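Local coordinates for microcin B17-processing protein McbD (Escherichia coli str. K-12 substr. MG1655, PDB 6GRH) that works with McbB and McbC in the microcin B17 synthetase, as its YcaO-family subunit, to process the inactive McbA precursor into the active peptide, at residues V111-F117 with I338-R344; A126-A130 with T355-S359; T148-S152 with S164-F168. The protein carries 1 engineered substitution. Where two conformers were deposited one is given. Numbering follows the deposited sequence.

Interaction 1 of 3, residues V111-F117 with I338-R344; sequences VRAFNLF and IFVYYAR. With EDO (1,2-ethanediol), chain N.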
ATOM      1  N   VAL E 111     -22.653  43.437 -24.354  1.00 35.61           N
ATOM      2  CA  VAL E 111     -22.362  42.012 -24.389  1.00 34.07           C
ATOM      3  C   VAL E 111     -23.302  41.330 -25.360  1.00 33.65           C
ATOM      4  O   VAL E 111     -24.417  41.810 -25.605  1.00 32.73           O
ATOM      5  CB  VAL E 111     -22.496  41.315 -23.016  1.00 33.49           C
ATOM      6  CG1 VAL E 111     -21.410  41.806 -22.082  1.00 33.75           C
ATOM      7  CG2 VAL E 111     -23.873  41.513 -22.395  1.00 33.81           C
ATOM      8  N   ARG E 112     -22.844  40.184 -25.857  1.00 32.48           N
ATOM      9  CA  ARG E 112     -23.555  39.404 -26.855  1.00 32.59           C
ATOM     10  C   ARG E 112     -24.825  38.794 -26.235  1.00 32.32           C
ATOM     11  O   ARG E 112     -24.850  38.475 -25.045  1.00 31.69           O
ATOM     12  CB  ARG E 112     -22.626  38.329 -27.459  1.00 32.13           C
ATOM     13  CG  ARG E 112     -22.341  37.155 -26.518  1.00 31.76           C
ATOM     14  CD  ARG E 112     -21.264  36.228 -27.044  1.00 31.84           C
ATOM     15  NE  ARG E 112     -19.927  36.775 -26.910  1.00 31.70           N
ATOM     16  CZ  ARG E 112     -19.236  36.843 -25.770  1.00 31.83           C
ATOM     17  NH1 ARG E 112     -19.745  36.443 -24.598  1.00 31.17           N
ATOM     18  NH2 ARG E 112     -18.017  37.362 -25.792  1.00 32.01           N
ATOM     19  N   ALA E 113     -25.879  38.668 -27.037  1.00 32.97           N
ATOM     20  CA  ALA E 113     -27.092  37.990 -26.604  1.00 33.04           C
ATOM     21  C   ALA E 113     -27.902  37.528 -27.799  1.00 34.13           C
ATOM     22  O   ALA E 113     -27.669  37.974 -28.934  1.00 36.25           O
ATOM     23  CB  ALA E 113     -27.924  38.903 -25.717  1.00 33.20           C
ATOM     24  N   PHE E 114     -28.855  36.648 -27.560  1.00 33.88           N
ATOM     25  CA  PHE E 114     -29.888  36.393 -28.560  1.00 34.80           C
ATOM     26  C   PHE E 114     -31.262  36.394 -27.930  1.00 34.77           C
ATOM     27  O   PHE E 114     -31.402  36.112 -26.742  1.00 34.01           O
ATOM     28  CB  PHE E 114     -29.615  35.092 -29.333  1.00 34.98           C
ATOM     29  CG  PHE E 114     -29.542  33.848 -28.481  1.00 34.19           C
ATOM     30  CD1 PHE E 114     -30.704  33.117 -28.175  1.00 34.71           C
ATOM     31  CD2 PHE E 114     -28.319  33.356 -28.048  1.00 33.96           C
ATOM     32  CE1 PHE E 114     -30.634  31.950 -27.416  1.00 33.73           C
ATOM     33  CE2 PHE E 114     -28.251  32.198 -27.287  1.00 33.16           C
ATOM     34  CZ  PHE E 114     -29.413  31.487 -26.983  1.00 33.18           C
ATOM     35  N   ASN E 115     -32.272  36.735 -28.724  1.00 35.58           N
ATOM     36  CA  ASN E 115     -33.657  36.719 -28.268  1.00 36.18           C
ATOM     37  C   ASN E 115     -34.080  35.266 -28.021  1.00 35.73           C
ATOM     38  O   ASN E 115     -33.921  34.402 -28.886  1.00 36.01           O
ATOM     39  CB  ASN E 115     -34.566  37.410 -29.308  1.00 37.53           C
ATOM     40  CG  ASN E 115     -36.039  37.437 -28.899  1.00 38.43           C
ATOM     41  OD1 ASN E 115     -36.749  36.427 -28.980  1.00 38.44           O
ATOM     42  ND2 ASN E 115     -36.511  38.604 -28.488  1.00 39.33           N
ATOM     43  N   LEU E 116     -34.622  35.007 -26.835  1.00 35.34           N
ATOM     44  CA  LEU E 116     -34.993  33.654 -26.410  1.00 35.16           C
ATOM     45  C   LEU E 116     -35.941  32.926 -27.388  1.00 36.18           C
ATOM     46  O   LEU E 116     -35.857  31.706 -27.544  1.00 35.89           O
ATOM     47  CB  LEU E 116     -35.641  33.709 -25.020  1.00 34.72           C
ATOM     48  CG  LEU E 116     -36.111  32.405 -24.366  1.00 34.59           C
ATOM     49  CD1 LEU E 116     -34.936  31.493 -24.116  1.00 33.71           C
ATOM     50  CD2 LEU E 116     -36.836  32.681 -23.049  1.00 34.59           C
ATOM     51  N   PHE E 117     -36.816  33.677 -28.042  1.00 37.50           N
ATOM     52  CA  PHE E 117     -37.851  33.100 -28.897  1.00 38.90           C
ATOM     53  C   PHE E 117     -37.481  33.072 -30.383  1.00 40.35           C
ATOM     54  O   PHE E 117     -37.711  32.065 -31.052  1.00 41.61           O
ATOM     55  CB  PHE E 117     -39.156  33.857 -28.699  1.00 39.86           C
ATOM     56  CG  PHE E 117     -39.500  34.086 -27.256  1.00 39.12           C
ATOM     57  CD1 PHE E 117     -39.838  33.018 -26.446  1.00 38.68           C
ATOM     58  CD2 PHE E 117     -39.462  35.366 -26.711  1.00 39.06           C
ATOM     59  CE1 PHE E 117     -40.149  33.221 -25.109  1.00 38.54           C
ATOM     60  CE2 PHE E 117     -39.769  35.578 -25.380  1.00 38.75           C
ATOM     61  CZ  PHE E 117     -40.122  34.506 -24.577  1.00 38.32           C
ATOM     62  N   ILE E 338     -37.185  38.944 -24.082  1.00 37.24           N
ATOM     63  CA  ILE E 338     -36.430  38.095 -23.170  1.00 36.11           C
ATOM     64  C   ILE E 338     -35.203  37.639 -23.950  1.00 34.94           C
ATOM     65  O   ILE E 338     -35.322  37.116 -25.070  1.00 35.27           O
ATOM     66  CB  ILE E 338     -37.229  36.877 -22.665  1.00 36.40           C
ATOM     67  CG1 ILE E 338     -38.567  37.315 -22.079  1.00 37.88           C
ATOM     68  CG2 ILE E 338     -36.431  36.119 -21.607  1.00 35.57           C
ATOM     69  CD1 ILE E 338     -39.399  36.187 -21.487  1.00 37.87           C
ATOM     70  N   PHE E 339     -34.040  37.831 -23.340  1.00 33.81           N
ATOM     71  CA  PHE E 339     -32.759  37.679 -24.006  1.00 33.40           C
ATOM     72  C   PHE E 339     -31.883  36.720 -23.234  1.00 32.07           C
ATOM     73  O   PHE E 339     -32.009  36.588 -22.016  1.00 32.03           O
ATOM     74  CB  PHE E 339     -32.073  39.055 -24.135  1.00 34.33           C
ATOM     75  CG  PHE E 339     -32.949  40.063 -24.777  1.00 35.67           C
ATOM     76  CD1 PHE E 339     -33.178  40.008 -26.141  1.00 36.59           C
ATOM     77  CD2 PHE E 339     -33.655  40.980 -24.005  1.00 36.41           C
ATOM     78  CE1 PHE E 339     -34.063  40.884 -26.740  1.00 37.97           C
ATOM     79  CE2 PHE E 339     -34.515  41.871 -24.595  1.00 38.01           C
ATOM     80  CZ  PHE E 339     -34.723  41.828 -25.968  1.00 38.73           C
ATOM     81  N   VAL E 340     -31.001  36.056 -23.964  1.00 30.72           N
ATOM     82  CA  VAL E 340     -30.050  35.155 -23.389  1.00 29.40           C
ATOM     83  C   VAL E 340     -28.665  35.734 -23.636  1.00 28.88           C
ATOM     84  O   VAL E 340     -28.182  35.724 -24.770  1.00 28.03           O
ATOM     85  CB  VAL E 340     -30.145  33.770 -24.047  1.00 29.20           C
ATOM     86  CG1 VAL E 340     -29.192  32.810 -23.376  1.00 28.71           C
ATOM     87  CG2 VAL E 340     -31.580  33.238 -24.016  1.00 29.64           C
ATOM     88  N   TYR E 341     -28.024  36.224 -22.571  1.00 28.32           N
ATOM     89  CA  TYR E 341     -26.596  36.462 -22.606  1.00 28.03           C
ATOM     90  C   TYR E 341     -25.922  35.121 -22.610  1.00 27.65           C
ATOM     91  O   TYR E 341     -26.348  34.198 -21.885  1.00 27.09           O
ATOM     92  CB  TYR E 341     -26.109  37.236 -21.381  1.00 27.77           C
ATOM     93  CG  TYR E 341     -24.630  37.108 -21.165  1.00 27.39           C
ATOM     94  CD1 TYR E 341     -23.738  37.855 -21.910  1.00 27.74           C
ATOM     95  CD2 TYR E 341     -24.126  36.232 -20.219  1.00 26.89           C
ATOM     96  CE1 TYR E 341     -22.375  37.754 -21.712  1.00 27.72           C
ATOM     97  CE2 TYR E 341     -22.754  36.079 -20.025  1.00 26.39           C
ATOM     98  CZ  TYR E 341     -21.876  36.846 -20.765  1.00 27.10           C
ATOM     99  OH  TYR E 341     -20.518  36.698 -20.569  1.00 26.50           O
ATOM    100  N   TYR E 342     -24.849  35.004 -23.382  1.00 27.73           N
ATOM    101  CA  TYR E 342     -24.105  33.739 -23.421  1.00 27.94           C
ATOM    102  C   TYR E 342     -22.627  33.980 -23.601  1.00 27.51           C
ATOM    103  O   TYR E 342     -22.204  34.999 -24.174  1.00 27.91           O
ATOM    104  CB  TYR E 342     -24.666  32.807 -24.515  1.00 28.74           C
ATOM    105  CG  TYR E 342     -24.373  33.283 -25.902  1.00 30.00           C
ATOM    106  CD1 TYR E 342     -25.192  34.204 -26.521  1.00 31.24           C
ATOM    107  CD2 TYR E 342     -23.236  32.845 -26.575  1.00 30.37           C
ATOM    108  CE1 TYR E 342     -24.892  34.684 -27.789  1.00 32.59           C
ATOM    109  CE2 TYR E 342     -22.927  33.307 -27.837  1.00 31.45           C
ATOM    110  CZ  TYR E 342     -23.731  34.236 -28.434  1.00 32.53           C
ATOM    111  OH  TYR E 342     -23.410  34.694 -29.699  1.00 34.21           O
ATOM    112  N   ALA E 343     -21.847  33.060 -23.040  1.00 26.82           N
ATOM    113  CA  ALA E 343     -20.403  32.989 -23.242  1.00 26.51           C
ATOM    114  C   ALA E 343     -20.033  31.497 -23.219  1.00 26.45           C
ATOM    115  O   ALA E 343     -20.783  30.651 -22.677  1.00 25.89           O
ATOM    116  CB  ALA E 343     -19.662  33.724 -22.164  1.00 26.23           C
ATOM    117  N   ARG E 344     -18.937  31.169 -23.878  1.00 26.37           N
ATOM    118  CA  ARG E 344     -18.456  29.801 -23.906  1.00 26.04           C
ATOM    119  C   ARG E 344     -16.943  29.725 -23.994  1.00 26.19           C
ATOM    120  O   ARG E 344     -16.277  30.632 -24.510  1.00 25.49           O
ATOM    121  CB  ARG E 344     -19.144  28.977 -24.985  1.00 26.41           C
ATOM    122  CG  ARG E 344     -18.701  29.236 -26.415  1.00 27.33           C
ATOM    123  CD  ARG E 344     -18.816  30.688 -26.801  1.00 27.70           C
ATOM    124  NE  ARG E 344     -18.830  30.890 -28.245  1.00 29.12           N
ATOM    125  CZ  ARG E 344     -18.905  32.084 -28.837  1.00 30.33           C
ATOM    126  NH1 ARG E 344     -18.919  33.200 -28.110  1.00 30.20           N
ATOM    127  NH2 ARG E 344     -18.952  32.166 -30.176  1.00 31.32           N
TER
HETATM  128  C1  EDO N 404     -18.388  36.195 -30.150  1.00 61.05           C
HETATM  129  O1  EDO N 404     -17.327  35.283 -30.451  1.00 62.29           O
HETATM  130  C2  EDO N 404     -19.753  35.695 -30.621  1.00 60.72           C
HETATM  131  O2  EDO N 404     -19.640  34.610 -31.549  1.00 60.21           O
HETATM  132  O   HOH W   1     -18.641  37.696 -22.273  1.00 34.94           O
HETATM  133  O   HOH W   2     -25.114  36.624 -30.730  1.00 45.11           O
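Strands 111-115 and 339-344 run antiparallel, their short axes crossing at 146°. Phe114 and Val340 form a hydrogen-bonded pair: Phe114 N gives to Val340 O (3.0 Å) and Val340 N to Phe114 O (2.8 Å). Two residues on, Leu116 N donates a hydrogen bond to Ile338 O at 2.8 Å, just as the first strand ends in an Asx turn, Asn115 OD1 accepting from Phe117 N (2.9 Å); Asn115 ND2 is bonded to Asp336 O.

On the face carrying Phe114 and Val340, the p rotamer (chi1 59°) swings the Phe114 ring over its partner, with Val340 CB 3.9 Å from the ring centroid in a CH-pi contact. Tyr342 is also p, and its ring meets that of Phe114 obliquely, Phe114 CD2 lying 3.6 Å from Tyr342 CD1. Arg112 arches across the other strand: its CD sits over the Tyr342 ring, 3.7 Å from the centroid, while chi3 and chi4 near +75° turn the guanidinium back so that NH1 bonds to Tyr342 O at 2.9 Å. A water links Arg112 NH1 (2.9 Å) to Tyr341 OH (2.7 Å), a hydroxyl that also bonds to His63. On the other face, t-rotamer Tyr341 lays its ring beside Val111, CD1 to Val111 CG2 being 3.7 Å.

The McbB subunit runs along the Phe114 face, its Ser35 hydroxyl and Thr31 carbonyl bonding to the Tyr342 and Arg344 side chains and its Leu28 packing on Phe114. Strand 108-115 continues the sheet to 121-125, strand 339-347 continues it to 350-358, and helix 327-334 packs on Leu116, Phe117 and Ile338.

Interaction 2 of 3, residues A126-A130 with T355-S359; sequences AVIIA and TKIVS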
ATOM      1  N   ALA E 126     -23.970  45.635 -20.868  1.00 35.67           N
ATOM      2  CA  ALA E 126     -23.065  44.881 -20.020  1.00 34.90           C
ATOM      3  C   ALA E 126     -23.271  45.174 -18.534  1.00 34.84           C
ATOM      4  O   ALA E 126     -23.055  44.276 -17.688  1.00 34.43           O
ATOM      5  CB  ALA E 126     -21.624  45.174 -20.411  1.00 34.87           C
ATOM      6  N   VAL E 127     -23.703  46.400 -18.215  1.00 34.99           N
ATOM      7  CA  VAL E 127     -23.913  46.809 -16.823  1.00 34.84           C
ATOM      8  C   VAL E 127     -24.915  45.911 -16.057  1.00 34.31           C
ATOM      9  O   VAL E 127     -24.844  45.784 -14.832  1.00 33.25           O
ATOM     10  CB  VAL E 127     -24.338  48.282 -16.748  1.00 36.17           C
ATOM     11  CG1 VAL E 127     -25.788  48.469 -17.211  1.00 36.43           C
ATOM     12  CG2 VAL E 127     -24.110  48.847 -15.348  1.00 36.29           C
ATOM     13  N   ILE E 128     -25.843  45.300 -16.784  1.00 34.59           N
ATOM     14  CA  ILE E 128     -26.806  44.381 -16.179  1.00 35.86           C
ATOM     15  C   ILE E 128     -26.174  43.019 -15.789  1.00 34.85           C
ATOM     16  O   ILE E 128     -26.618  42.384 -14.837  1.00 35.65           O
ATOM     17  CB  ILE E 128     -28.030  44.184 -17.108  1.00 37.04           C
ATOM     18  CG1 ILE E 128     -28.678  45.549 -17.372  1.00 38.61           C
ATOM     19  CG2 ILE E 128     -29.057  43.244 -16.479  1.00 37.14           C
ATOM     20  CD1 ILE E 128     -29.663  45.550 -18.512  1.00 39.80           C
ATOM     21  N   ILE E 129     -25.135  42.615 -16.512  0.50 34.43           N
ATOM     22  CA  ILE E 129     -24.578  41.268 -16.436  0.50 33.51           C
ATOM     23  C   ILE E 129     -23.330  41.138 -15.569  0.50 33.19           C
ATOM     24  O   ILE E 129     -23.200  40.180 -14.812  0.50 32.53           O
ATOM     25  CB  ILE E 129     -24.305  40.760 -17.862  0.50 33.35           C
ATOM     26  CG1 ILE E 129     -25.493  39.907 -18.282  0.50 33.25           C
ATOM     27  CG2 ILE E 129     -23.017  39.959 -17.931  0.50 32.68           C
ATOM     28  CD1 ILE E 129     -26.051  40.225 -19.647  0.50 34.04           C
ATOM     29  N   ALA E 130     -22.424  42.102 -15.677  1.00 33.57           N
ATOM     30  CA  ALA E 130     -21.160  42.067 -14.947  1.00 33.93           C
ATOM     31  C   ALA E 130     -21.370  42.474 -13.472  1.00 34.64           C
ATOM     32  O   ALA E 130     -21.964  43.504 -13.213  1.00 35.02           O
ATOM     33  CB  ALA E 130     -20.182  43.011 -15.629  1.00 33.83           C
ATOM     34  N   THR E 355     -24.627  31.422 -19.117  1.00 26.71           N
ATOM     35  CA  THR E 355     -25.800  32.102 -19.656  1.00 27.43           C
ATOM     36  C   THR E 355     -26.458  32.938 -18.577  1.00 27.78           C
ATOM     37  O   THR E 355     -26.382  32.599 -17.395  1.00 26.83           O
ATOM     38  CB  THR E 355     -26.874  31.122 -20.184  1.00 27.82           C
ATOM     39  OG1 THR E 355     -27.109  30.115 -19.202  1.00 28.44           O
ATOM     40  CG2 THR E 355     -26.446  30.476 -21.487  1.00 28.22           C
ATOM     41  N   LYS E 356     -27.146  33.998 -19.003  1.00 28.76           N
ATOM     42  CA  LYS E 356     -28.059  34.738 -18.129  1.00 30.27           C
ATOM     43  C   LYS E 356     -29.274  35.163 -18.938  1.00 31.08           C
ATOM     44  O   LYS E 356     -29.143  35.764 -20.015  1.00 30.37           O
ATOM     45  CB  LYS E 356     -27.390  35.965 -17.506  1.00 31.30           C
ATOM     46  CG  LYS E 356     -28.253  36.737 -16.484  1.00 33.07           C
ATOM     47  CD  LYS E 356     -27.564  38.037 -16.116  1.00 34.75           C
ATOM     48  CE  LYS E 356     -28.353  38.969 -15.196  1.00 36.45           C
ATOM     49  NZ  LYS E 356     -28.338  38.485 -13.793  1.00 36.66           N
ATOM     50  N   ILE E 357     -30.444  34.812 -18.420  1.00 31.93           N
ATOM     51  CA  ILE E 357     -31.690  35.226 -19.000  1.00 33.55           C
ATOM     52  C   ILE E 357     -32.117  36.521 -18.341  1.00 34.36           C
ATOM     53  O   ILE E 357     -32.220  36.584 -17.115  1.00 35.50           O
ATOM     54  CB  ILE E 357     -32.762  34.118 -18.920  1.00 34.11           C
ATOM     55  CG1 ILE E 357     -32.327  32.994 -19.859  1.00 34.50           C
ATOM     56  CG2 ILE E 357     -34.118  34.686 -19.331  1.00 35.16           C
ATOM     57  CD1 ILE E 357     -33.264  31.838 -19.995  1.00 35.36           C
ATOM     58  N   VAL E 358     -32.364  37.519 -19.193  1.00 34.36           N
ATOM     59  CA  VAL E 358     -32.631  38.904 -18.835  1.00 35.58           C
ATOM     60  C   VAL E 358     -33.855  39.399 -19.595  1.00 35.41           C
ATOM     61  O   VAL E 358     -33.940  39.209 -20.807  1.00 36.17           O
ATOM     62  CB  VAL E 358     -31.476  39.843 -19.273  1.00 35.92           C
ATOM     63  CG1 VAL E 358     -31.792  41.299 -18.946  1.00 37.88           C
ATOM     64  CG2 VAL E 358     -30.174  39.438 -18.614  1.00 35.90           C
ATOM     65  N   SER E 359     -34.769  40.059 -18.887  1.00 35.41           N
ATOM     66  CA  SER E 359     -35.867  40.778 -19.518  1.00 35.65           C
ATOM     67  C   SER E 359     -36.193  42.105 -18.814  1.00 36.27           C
ATOM     68  O   SER E 359     -36.508  42.108 -17.623  1.00 36.08           O
ATOM     69  CB  SER E 359     -37.121  39.922 -19.574  1.00 35.63           C
ATOM     70  OG  SER E 359     -38.169  40.640 -20.228  1.00 36.14           O
TER
HETATM   71  O   HOH W   3     -25.365  38.952 -13.594  1.00 35.07           O
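No direct hydrogen bond joins these segments; what holds them is apolar contact and a single bridging water. The apolar part brings alternate residues of strand 355-358 against a short loop with helical backbone angles in which Ala126 O accepts from Ile129 N (2.9 Å) and Ala130 N (3.0 Å). Ile128 CG2 meets Val358 CG1 at 4.2 Å, and Ile129 CD1 lies 4.3 Å from Val358 CG2. Lys356 joins in through its aliphatic chain, extended up to CE, which passes Ile129 with CD 3.5 Å from Ile129 CG1.

The polar part lies at the tip of that lysine. With chi4 turned to 76°, Lys356 NZ gives to a water at 3.0 Å, which in turn donates to Ile129 O at 2.8 Å. NZ is also hydrogen-bonded to Cys149 O and Asp147 O, so the buried ammonium is met by oxygens.

With Phe88 and Phe92 of helix 82-95 also lying against Ile128, this is a short loop with helical backbone angles packed across a beta-sheet face in the core of the YcaO fold.

Interaction 3 of 3, residues T148-S152 with S164-F168; sequences TCGCS and SLCEF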
ATOM      1  N   THR E 148     -27.118  38.132  -9.532  1.00 33.99           N
ATOM      2  CA  THR E 148     -26.927  36.976 -10.387  1.00 34.49           C
ATOM      3  C   THR E 148     -28.224  36.261 -10.801  1.00 34.29           C
ATOM      4  O   THR E 148     -28.159  35.100 -11.202  1.00 32.82           O
ATOM      5  CB  THR E 148     -26.032  35.924  -9.684  1.00 34.63           C
ATOM      6  OG1 THR E 148     -26.664  35.505  -8.465  1.00 37.29           O
ATOM      7  CG2 THR E 148     -24.679  36.467  -9.393  1.00 34.25           C
ATOM      8  N   CYS E 149     -29.379  36.922 -10.709  1.00 35.83           N
ATOM      9  CA  CYS E 149     -30.653  36.305 -11.148  1.00 37.20           C
ATOM     10  C   CYS E 149     -30.585  35.854 -12.592  1.00 36.35           C
ATOM     11  O   CYS E 149     -30.118  36.591 -13.457  1.00 36.33           O
ATOM     12  CB  CYS E 149     -31.832  37.266 -11.031  1.00 40.26           C
ATOM     13  SG  CYS E 149     -32.260  37.593  -9.319  1.00 45.68           S
ATOM     14  N   GLY E 150     -31.030  34.623 -12.826  1.00 35.18           N
ATOM     15  CA  GLY E 150     -31.045  34.041 -14.145  1.00 34.91           C
ATOM     16  C   GLY E 150     -29.721  33.512 -14.673  1.00 33.79           C
ATOM     17  O   GLY E 150     -29.666  33.097 -15.819  1.00 33.97           O
ATOM     18  N   CYS E 151     -28.674  33.528 -13.858  1.00 32.97           N
ATOM     19  CA  CYS E 151     -27.333  33.095 -14.277  1.00 32.54           C
ATOM     20  C   CYS E 151     -27.204  31.589 -14.138  1.00 32.47           C
ATOM     21  O   CYS E 151     -27.737  31.005 -13.187  1.00 32.54           O
ATOM     22  CB  CYS E 151     -26.254  33.738 -13.425  1.00 32.73           C
ATOM     23  SG  CYS E 151     -26.016  35.514 -13.709  1.00 34.86           S
ATOM     24  N   SER E 152     -26.510  30.966 -15.089  1.00 31.26           N
ATOM     25  CA  SER E 152     -26.275  29.522 -15.054  1.00 30.78           C
ATOM     26  C   SER E 152     -24.988  29.152 -15.776  1.00 29.55           C
ATOM     27  O   SER E 152     -24.464  29.926 -16.586  1.00 28.36           O
ATOM     28  CB  SER E 152     -27.460  28.759 -15.658  1.00 31.47           C
ATOM     29  OG  SER E 152     -27.542  27.454 -15.117  1.00 33.19           O
ATOM     30  N   SER E 164     -30.829  28.575 -16.495  1.00 30.48           N
ATOM     31  CA  SER E 164     -31.129  30.002 -16.409  1.00 30.05           C
ATOM     32  C   SER E 164     -32.647  30.244 -16.355  1.00 31.01           C
ATOM     33  O   SER E 164     -33.120  31.035 -15.552  1.00 30.80           O
ATOM     34  CB  SER E 164     -30.512  30.756 -17.575  1.00 29.68           C
ATOM     35  OG  SER E 164     -29.122  30.917 -17.344  1.00 29.39           O
ATOM     36  N   LEU E 165     -33.393  29.557 -17.205  1.00 31.82           N
ATOM     37  CA  LEU E 165     -34.864  29.636 -17.192  1.00 33.53           C
ATOM     38  C   LEU E 165     -35.466  29.261 -15.841  1.00 33.21           C
ATOM     39  O   LEU E 165     -36.414  29.915 -15.393  1.00 32.32           O
ATOM     40  CB  LEU E 165     -35.479  28.714 -18.235  1.00 34.38           C
ATOM     41  CG  LEU E 165     -35.646  29.246 -19.644  1.00 36.75           C
ATOM     42  CD1 LEU E 165     -36.117  28.107 -20.555  1.00 37.35           C
ATOM     43  CD2 LEU E 165     -36.645  30.397 -19.680  1.00 37.54           C
ATOM     44  N   CYS E 166     -34.945  28.192 -15.230  1.00 32.61           N
ATOM     45  CA  CYS E 166     -35.416  27.744 -13.926  1.00 33.40           C
ATOM     46  C   CYS E 166     -35.173  28.806 -12.868  1.00 33.12           C
ATOM     47  O   CYS E 166     -36.076  29.177 -12.126  1.00 33.24           O
ATOM     48  CB  CYS E 166     -34.796  26.392 -13.535  1.00 33.97           C
ATOM     49  SG  CYS E 166     -35.489  25.010 -14.491  1.00 37.21           S
ATOM     50  N   GLU E 167     -33.966  29.353 -12.843  1.00 33.25           N
ATOM     51  CA  GLU E 167     -33.671  30.410 -11.899  1.00 34.29           C
ATOM     52  C   GLU E 167     -34.510  31.665 -12.141  1.00 32.65           C
ATOM     53  O   GLU E 167     -34.977  32.264 -11.189  1.00 32.20           O
ATOM     54  CB  GLU E 167     -32.191  30.786 -11.916  1.00 35.76           C
ATOM     55  CG  GLU E 167     -31.830  31.615 -10.706  1.00 37.91           C
ATOM     56  CD  GLU E 167     -30.351  31.572 -10.436  1.00 39.93           C
ATOM     57  OE1 GLU E 167     -29.880  30.497  -9.979  1.00 40.99           O
ATOM     58  OE2 GLU E 167     -29.684  32.602 -10.705  1.00 43.12           O
ATOM     59  N   PHE E 168     -34.688  32.039 -13.406  1.00 31.88           N
ATOM     60  CA  PHE E 168     -35.550  33.182 -13.793  1.00 32.35           C
ATOM     61  C   PHE E 168     -36.963  32.980 -13.268  1.00 32.69           C
ATOM     62  O   PHE E 168     -37.527  33.872 -12.642  1.00 32.94           O
ATOM     63  CB  PHE E 168     -35.565  33.323 -15.320  1.00 32.77           C
ATOM     64  CG  PHE E 168     -36.410  34.461 -15.846  1.00 33.92           C
ATOM     65  CD1 PHE E 168     -35.909  35.757 -15.888  1.00 34.05           C
ATOM     66  CD2 PHE E 168     -37.687  34.222 -16.341  1.00 34.90           C
ATOM     67  CE1 PHE E 168     -36.667  36.796 -16.402  1.00 35.34           C
ATOM     68  CE2 PHE E 168     -38.459  35.265 -16.853  1.00 36.22           C
ATOM     69  CZ  PHE E 168     -37.931  36.556 -16.889  1.00 35.96           C
TER
HETATM   70  O   HOH W   4     -28.211  28.355 -12.028  1.00 61.76           O
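Gly150 O is satisfied from the helix: Ser164 OG donates to it at 2.7 Å, and the same hydroxyl is also hydrogen-bonded to Thr355 OG1. Ser164 thereby joins the turn to strand 350-358.

Within the turn, Cys151 N bonds to Thr148 O at 3.1 Å, with a weak second acceptor in Glu167 OE2 at 3.4 Å. That carboxylate oxygen sits against the turn, 3.2 Å from Gly150 N. The other, OE1, makes a long, weak ion pair with Arg171. A water lies 2.9 Å from Cys151 O, its firmest acceptor, and also within hydrogen-bonding distance of Ser152 OG (3.3 Å) and, weakly, of Glu167 OE1 (3.4 Å); the three have to share its two protons. Cys149 O, for its part, accepts from Lys356 NZ.

Thr148 to Cys151 is a type II beta turn, and Gly150 holds its third position with positive phi (79°), a conformation that favours glycine. The turn leads into strand 151-154 and lies against helix 157-180, which follows that strand in the YcaO fold.

In the fold
From the N terminus, strand 108-115 comes first and waits for residues 338-344, so interaction 1 closes a loop of 220 residues. Just beyond strand 121-125, segment 126-130 waits even longer, until 355-359; since 338-344 comes in between, interactions 1 and 2 cross. Interaction 3 is local, with only 11 residues between 148-152 and 164-168, the latter on helix 157-180, and falls within both larger loops. All three reach one antiparallel sheet, in which strand 339-347 pairs with 108-115 and 350-358, and 350-358 pairs with 151-154. Probable hydrogen bonds tie interaction 1 to 2, Tyr341 N to Lys356 O (2.8 Å), and interaction 2 to 3, Ser152 N to Thr355 O (2.8 Å).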